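Local atomic coordinates of Lmo0651 protein (Listeria monocytogenes serovar 1/2a, PDB entry 6EP3), a protein that probably binds specific DNA sequences as a GntR-family transcription factor and controls expression of the Listeria monocytogenes Agr system, mediating virulence. Residues B[10-15]-B[48-53]; B[58-63]-B[68-73]. All blocks are in the same frame, centred on the assembly; numbering follows the deposited sequence.

Contact 1: B[10-15]-B[48-53]; sequences KMVYNL and RKAIAT
In the winged helix-turn-helix domain of this GntR-family regulator, the first helix (8-21) packs through Y13 and V12 against A50 and T53 of helix 44-56, which by its place in the family fold corresponds to the recognition helix. The two short segments approach to 8.8 Å between axes and cross at -57°. A50 permits the approach: its CB rests 3.8 Å from Y13 CA, against the backbone of the first helix, and CG1 of V12 closes over the same methyl group at 4.3 Å. The Y13 ring then runs along helix 44-56 because CG is anti to the backbone N (chi1 173°). Its edge passes A50 O, and CE1 meets CG2 of T53 at 3.8 Å, the two side chains crossing at about a right angle. T53 turns this methyl to the ring while its OG1 donates to K49 O at 3.2 Å, from above the carbonyl plane; that oxygen also accepts the amide of T53. The contact is small, 157 Å² in all, its closest approaches between carbons. Beyond it, Y13 OH is hydrogen-bonded to Q57, V12 touches F40 of helix 33-40, and T53 packs on Y62 in strand 60-63 of the second subunit.

Contact 2: B[58-63]-B[68-73]; sequences GIVSYH and AVLNDC
S61 and V69 form the hydrogen-bonded pair at the middle of this antiparallel hairpin, flanked by the non-hydrogen-bonded pairs V60-L70 and Y62-A68. S61 N donates to V69 O at 2.6 Å and V69 N to S61 O at 2.5 Å, both reasonably straight (161° and 160° at the hydrogen); both lengths are short for backbone bonds, so little should rest on their exact values. The ladder continues past the regular strands, where N71 N donates to I59 O. N71 also ties the base of the hairpin through its side chain: ND2 donates to G58 O at 2.9 Å and to S61 OG at 2.8 Å. Both acceptors lie close to the amide plane, so the two bonds fix how the amide is turned, although ND2 stands above the carbonyl plane of G58. G58 itself ends helix 44-56 in a Schellman motif.

The tight part is the face carrying V60, A68 and L70, together with the adjoining base. V60 has CG1 anti to its backbone N (chi1 164°), which lays that methyl 3.8 Å from A68 CB and leaves CG2 facing L70 CD1. L70 CD1 also meets I59 CG2, whose other neighbour is C73 SG at 3.5 Å. L54 of helix 44-56 and F163 of helix 147-163 add to the packing around I59. Towards the hairpin tip the contact is much looser: CD2, on the ring edge of the exposed Y62, comes no nearer than 4.0 Å to A68 N, and the exposed H63 has V69 CG2 obliquely beside its imidazole. A two-stranded hairpin following the recognition helix, with a packed base and an open outer end, is the wing of the winged helix-turn-helix fold.

Contact 1 and contact 2 belong to the same DNA-binding domain and follow one another along the chain, with centres 14 Å apart and nearest atoms about 4 Å apart without touching. Helix 44-56 connects them: its middle faces the first helix in 10-15/48-53, and its end leads, through the short turn at G58 and I59, into strand 60-63 of 58-63/68-73. Its residues L54 and T55 meet V60, so one helix touches both the first helix and the wing. R48, on this helix, forms a salt bridge to a sulfate ion, probably from the crystallisation liquor; an anion there is consistent with a surface suited to DNA phosphates, but does not establish it.

Contact 1: B[10-15]-B[48-53]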
loop_
_atom_site.group_PDB
_atom_site.type_symbol
_atom_site.label_atom_id
_atom_site.label_comp_id
_atom_site.label_asym_id
_atom_site.label_seq_id
_atom_site.Cartn_x
_atom_site.Cartn_y
_atom_site.Cartn_z
ATOM N N LYS B 10 11.126 12.940 -15.881
ATOM C CA LYS B 10 11.004 11.489 -15.986
ATOM C C LYS B 10 12.339 10.850 -16.359
ATOM O O LYS B 10 12.771 9.892 -15.709
ATOM C CB LYS B 10 9.882 11.120 -16.969
ATOM C CG LYS B 10 10.264 10.935 -18.429
ATOM C CD LYS B 10 9.377 9.885 -19.091
ATOM C CE LYS B 10 9.548 9.875 -20.602
ATOM N NZ LYS B 10 8.678 10.868 -21.283
ATOM N N MET B 11 13.043 11.417 -17.344
ATOM C CA MET B 11 14.394 10.973 -17.672
ATOM C C MET B 11 15.211 10.777 -16.405
ATOM O O MET B 11 15.668 9.667 -16.107
ATOM C CB MET B 11 15.081 11.986 -18.594
ATOM C CG MET B 11 16.588 11.778 -18.700
ATOM S SD MET B 11 17.445 13.075 -19.617
ATOM C CE MET B 11 17.206 12.508 -21.301
ATOM N N VAL B 12 15.370 11.851 -15.630
ATOM C CA VAL B 12 16.195 11.778 -14.428
ATOM C C VAL B 12 15.682 10.663 -13.532
ATOM O O VAL B 12 16.438 9.772 -13.116
ATOM C CB VAL B 12 16.199 13.131 -13.697
ATOM C CG1 VAL B 12 16.691 12.963 -12.267
ATOM C CG2 VAL B 12 17.053 14.126 -14.444
ATOM N N TYR B 13 14.367 10.662 -13.287
ATOM C CA TYR B 13 13.738 9.583 -12.539
ATOM C C TYR B 13 14.213 8.238 -13.067
ATOM O O TYR B 13 14.871 7.468 -12.353
ATOM C CB TYR B 13 12.214 9.710 -12.628
ATOM C CG TYR B 13 11.453 8.552 -12.020
ATOM C CD1 TYR B 13 11.105 8.561 -10.678
ATOM C CD2 TYR B 13 11.063 7.459 -12.789
ATOM C CE1 TYR B 13 10.408 7.513 -10.112
ATOM C CE2 TYR B 13 10.363 6.406 -12.231
ATOM C CZ TYR B 13 10.041 6.438 -10.889
ATOM O OH TYR B 13 9.344 5.396 -10.324
ATOM N N ASN B 14 13.941 7.980 -14.349
ATOM C CA ASN B 14 14.323 6.708 -14.948
ATOM C C ASN B 14 15.805 6.443 -14.744
ATOM O O ASN B 14 16.199 5.357 -14.305
ATOM C CB ASN B 14 13.962 6.695 -16.433
ATOM C CG ASN B 14 12.501 6.375 -16.666
ATOM O OD1 ASN B 14 11.648 7.263 -16.651
ATOM N ND2 ASN B 14 12.202 5.099 -16.867
ATOM N N LEU B 15 16.638 7.454 -15.008
ATOM C CA LEU B 15 18.073 7.305 -14.807
ATOM C C LEU B 15 18.357 6.810 -13.396
ATOM O O LEU B 15 18.972 5.754 -13.202
ATOM C CB LEU B 15 18.776 8.635 -15.079
ATOM C CG LEU B 15 19.088 8.909 -16.553
ATOM C CD1 LEU B 15 19.847 10.218 -16.712
ATOM C CD2 LEU B 15 19.858 7.751 -17.174
ATOM N N ARG B 48 15.554 16.112 -7.080
ATOM C CA ARG B 48 14.744 16.160 -5.867
ATOM C C ARG B 48 13.374 15.541 -6.105
ATOM O O ARG B 48 12.973 14.596 -5.412
ATOM C CB ARG B 48 14.616 17.612 -5.397
ATOM C CG ARG B 48 13.410 17.900 -4.519
ATOM C CD ARG B 48 13.444 19.328 -3.989
ATOM N NE ARG B 48 14.390 19.483 -2.886
ATOM C CZ ARG B 48 15.038 20.610 -2.611
ATOM N NH1 ARG B 48 14.846 21.684 -3.365
ATOM N NH2 ARG B 48 15.881 20.663 -1.586
ATOM N N LYS B 49 12.672 16.034 -7.131
ATOM C CA LYS B 49 11.349 15.520 -7.464
ATOM C C LYS B 49 11.378 14.005 -7.599
ATOM O O LYS B 49 10.606 13.291 -6.945
ATOM C CB LYS B 49 10.857 16.174 -8.758
ATOM C CG LYS B 49 10.000 17.412 -8.542
ATOM C CD LYS B 49 9.260 17.817 -9.807
ATOM C CE LYS B 49 10.099 18.731 -10.677
ATOM N NZ LYS B 49 9.243 19.575 -11.551
ATOM N N ALA B 50 12.308 13.499 -8.414
ATOM C CA ALA B 50 12.469 12.059 -8.574
ATOM C C ALA B 50 12.557 11.362 -7.224
ATOM O O ALA B 50 11.787 10.436 -6.936
ATOM C CB ALA B 50 13.710 11.766 -9.418
ATOM N N ILE B 51 13.466 11.833 -6.364
ATOM C CA ILE B 51 13.639 11.217 -5.052
ATOM C C ILE B 51 12.318 11.202 -4.296
ATOM O O ILE B 51 11.908 10.169 -3.750
ATOM C CB ILE B 51 14.740 11.944 -4.259
ATOM C CG1 ILE B 51 16.114 11.461 -4.716
ATOM C CG2 ILE B 51 14.586 11.691 -2.767
ATOM C CD1 ILE B 51 17.261 12.210 -4.089
ATOM N N ALA B 52 11.611 12.338 -4.294
ATOM C CA ALA B 52 10.320 12.392 -3.619
ATOM C C ALA B 52 9.401 11.296 -4.136
ATOM O O ALA B 52 8.813 10.538 -3.355
ATOM C CB ALA B 52 9.686 13.771 -3.806
ATOM N N THR B 53 9.318 11.160 -5.463
ATOM C CA THR B 53 8.487 10.113 -6.039
ATOM C C THR B 53 8.930 8.741 -5.554
ATOM O O THR B 53 8.101 7.926 -5.130
ATOM C CB THR B 53 8.523 10.194 -7.565
ATOM O OG1 THR B 53 8.153 11.517 -7.973
ATOM C CG2 THR B 53 7.549 9.198 -8.174
#

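Contact 2: B[58-63]-B[68-73]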
loop_
_atom_site.group_PDB
_atom_site.type_symbol
_atom_site.label_atom_id
_atom_site.label_comp_id
_atom_site.label_asym_id
_atom_site.label_seq_id
_atom_site.Cartn_x
_atom_site.Cartn_y
_atom_site.Cartn_z
ATOM N N GLY B 58 8.128 3.811 -1.637
ATOM C CA GLY B 58 8.821 2.966 -0.688
ATOM C C GLY B 58 10.181 2.490 -1.137
ATOM O O GLY B 58 10.796 1.674 -0.443
ATOM N N ILE B 59 10.675 2.985 -2.271
ATOM C CA ILE B 59 11.981 2.565 -2.759
ATOM C C ILE B 59 13.095 3.295 -2.021
ATOM O O ILE B 59 14.163 2.720 -1.771
ATOM C CB ILE B 59 12.060 2.786 -4.281
ATOM C CG1 ILE B 59 10.923 2.036 -4.981
ATOM C CG2 ILE B 59 13.421 2.377 -4.828
ATOM C CD1 ILE B 59 10.871 2.250 -6.481
ATOM N N VAL B 60 12.861 4.545 -1.633
ATOM C CA VAL B 60 13.834 5.337 -0.897
ATOM C C VAL B 60 13.197 5.762 0.414
ATOM O O VAL B 60 12.001 6.076 0.462
ATOM C CB VAL B 60 14.293 6.562 -1.716
ATOM C CG1 VAL B 60 15.001 7.585 -0.829
ATOM C CG2 VAL B 60 15.185 6.128 -2.869
ATOM N N SER B 61 13.993 5.754 1.482
ATOM C CA SER B 61 13.562 6.187 2.804
ATOM C C SER B 61 14.439 7.356 3.225
ATOM O O SER B 61 15.669 7.240 3.226
ATOM C CB SER B 61 13.656 5.052 3.827
ATOM O OG SER B 61 12.599 4.125 3.666
ATOM N N TYR B 62 13.810 8.479 3.567
ATOM C CA TYR B 62 14.537 9.620 4.098
ATOM C C TYR B 62 14.517 9.562 5.620
ATOM O O TYR B 62 13.466 9.327 6.222
ATOM C CB TYR B 62 13.937 10.937 3.607
ATOM C CG TYR B 62 14.215 12.108 4.526
ATOM C CD1 TYR B 62 13.305 12.489 5.508
ATOM C CD2 TYR B 62 15.406 12.816 4.429
ATOM C CE1 TYR B 62 13.567 13.554 6.352
ATOM C CE2 TYR B 62 15.678 13.880 5.265
ATOM C CZ TYR B 62 14.756 14.246 6.224
ATOM O OH TYR B 62 15.024 15.306 7.062
ATOM N N HIS B 63 15.677 9.789 6.227
ATOM C CA HIS B 63 15.814 9.804 7.673
ATOM C C HIS B 63 16.168 11.213 8.132
ATOM O O HIS B 63 16.926 11.922 7.463
ATOM C CB HIS B 63 16.894 8.820 8.123
ATOM C CG HIS B 63 16.499 7.382 7.993
ATOM N ND1 HIS B 63 17.404 6.349 8.109
ATOM C CD2 HIS B 63 15.299 6.806 7.748
ATOM C CE1 HIS B 63 16.778 5.198 7.945
ATOM N NE2 HIS B 63 15.500 5.447 7.724
ATOM N N ALA B 68 18.445 11.001 2.466
ATOM C CA ALA B 68 17.660 9.966 1.811
ATOM C C ALA B 68 18.498 8.699 1.703
ATOM O O ALA B 68 19.650 8.742 1.257
ATOM C CB ALA B 68 17.201 10.421 0.426
ATOM N N VAL B 69 17.915 7.577 2.118
ATOM C CA VAL B 69 18.573 6.278 2.094
ATOM C C VAL B 69 17.776 5.354 1.186
ATOM O O VAL B 69 16.546 5.434 1.118
ATOM C CB VAL B 69 18.713 5.668 3.506
ATOM C CG1 VAL B 69 19.756 4.559 3.509
ATOM C CG2 VAL B 69 19.064 6.750 4.520
ATOM N N LEU B 70 18.478 4.461 0.499
ATOM C CA LEU B 70 17.851 3.547 -0.446
ATOM C C LEU B 70 17.565 2.223 0.250
ATOM O O LEU B 70 18.425 1.687 0.958
ATOM C CB LEU B 70 18.736 3.327 -1.674
ATOM C CG LEU B 70 18.294 2.175 -2.579
ATOM C CD1 LEU B 70 17.096 2.605 -3.416
ATOM C CD2 LEU B 70 19.439 1.721 -3.470
ATOM N N ASN B 71 16.357 1.709 0.056
ATOM C CA ASN B 71 15.894 0.512 0.739
ATOM C C ASN B 71 16.294 -0.745 -0.027
ATOM O O ASN B 71 16.734 -0.694 -1.178
ATOM C CB ASN B 71 14.378 0.557 0.931
ATOM C CG ASN B 71 13.941 1.687 1.838
ATOM O OD1 ASN B 71 14.611 2.005 2.821
ATOM N ND2 ASN B 71 12.814 2.306 1.507
ATOM N N ASP B 72 16.167 -1.886 0.647
ATOM C CA ASP B 72 16.418 -3.192 0.043
ATOM C C ASP B 72 15.227 -3.527 -0.846
ATOM O O ASP B 72 14.194 -4.001 -0.370
ATOM C CB ASP B 72 16.631 -4.254 1.114
ATOM C CG ASP B 72 17.174 -5.554 0.548
ATOM O OD1 ASP B 72 17.372 -5.636 -0.683
ATOM O OD2 ASP B 72 17.399 -6.496 1.336
ATOM N N CYS B 73 15.372 -3.279 -2.149
ATOM C CA CYS B 73 14.265 -3.372 -3.087
ATOM C C CYS B 73 14.327 -4.590 -3.994
ATOM O O CYS B 73 13.324 -4.902 -4.644
ATOM C CB CYS B 73 14.199 -2.114 -3.964
ATOM S SG CYS B 73 13.658 -0.648 -3.090
#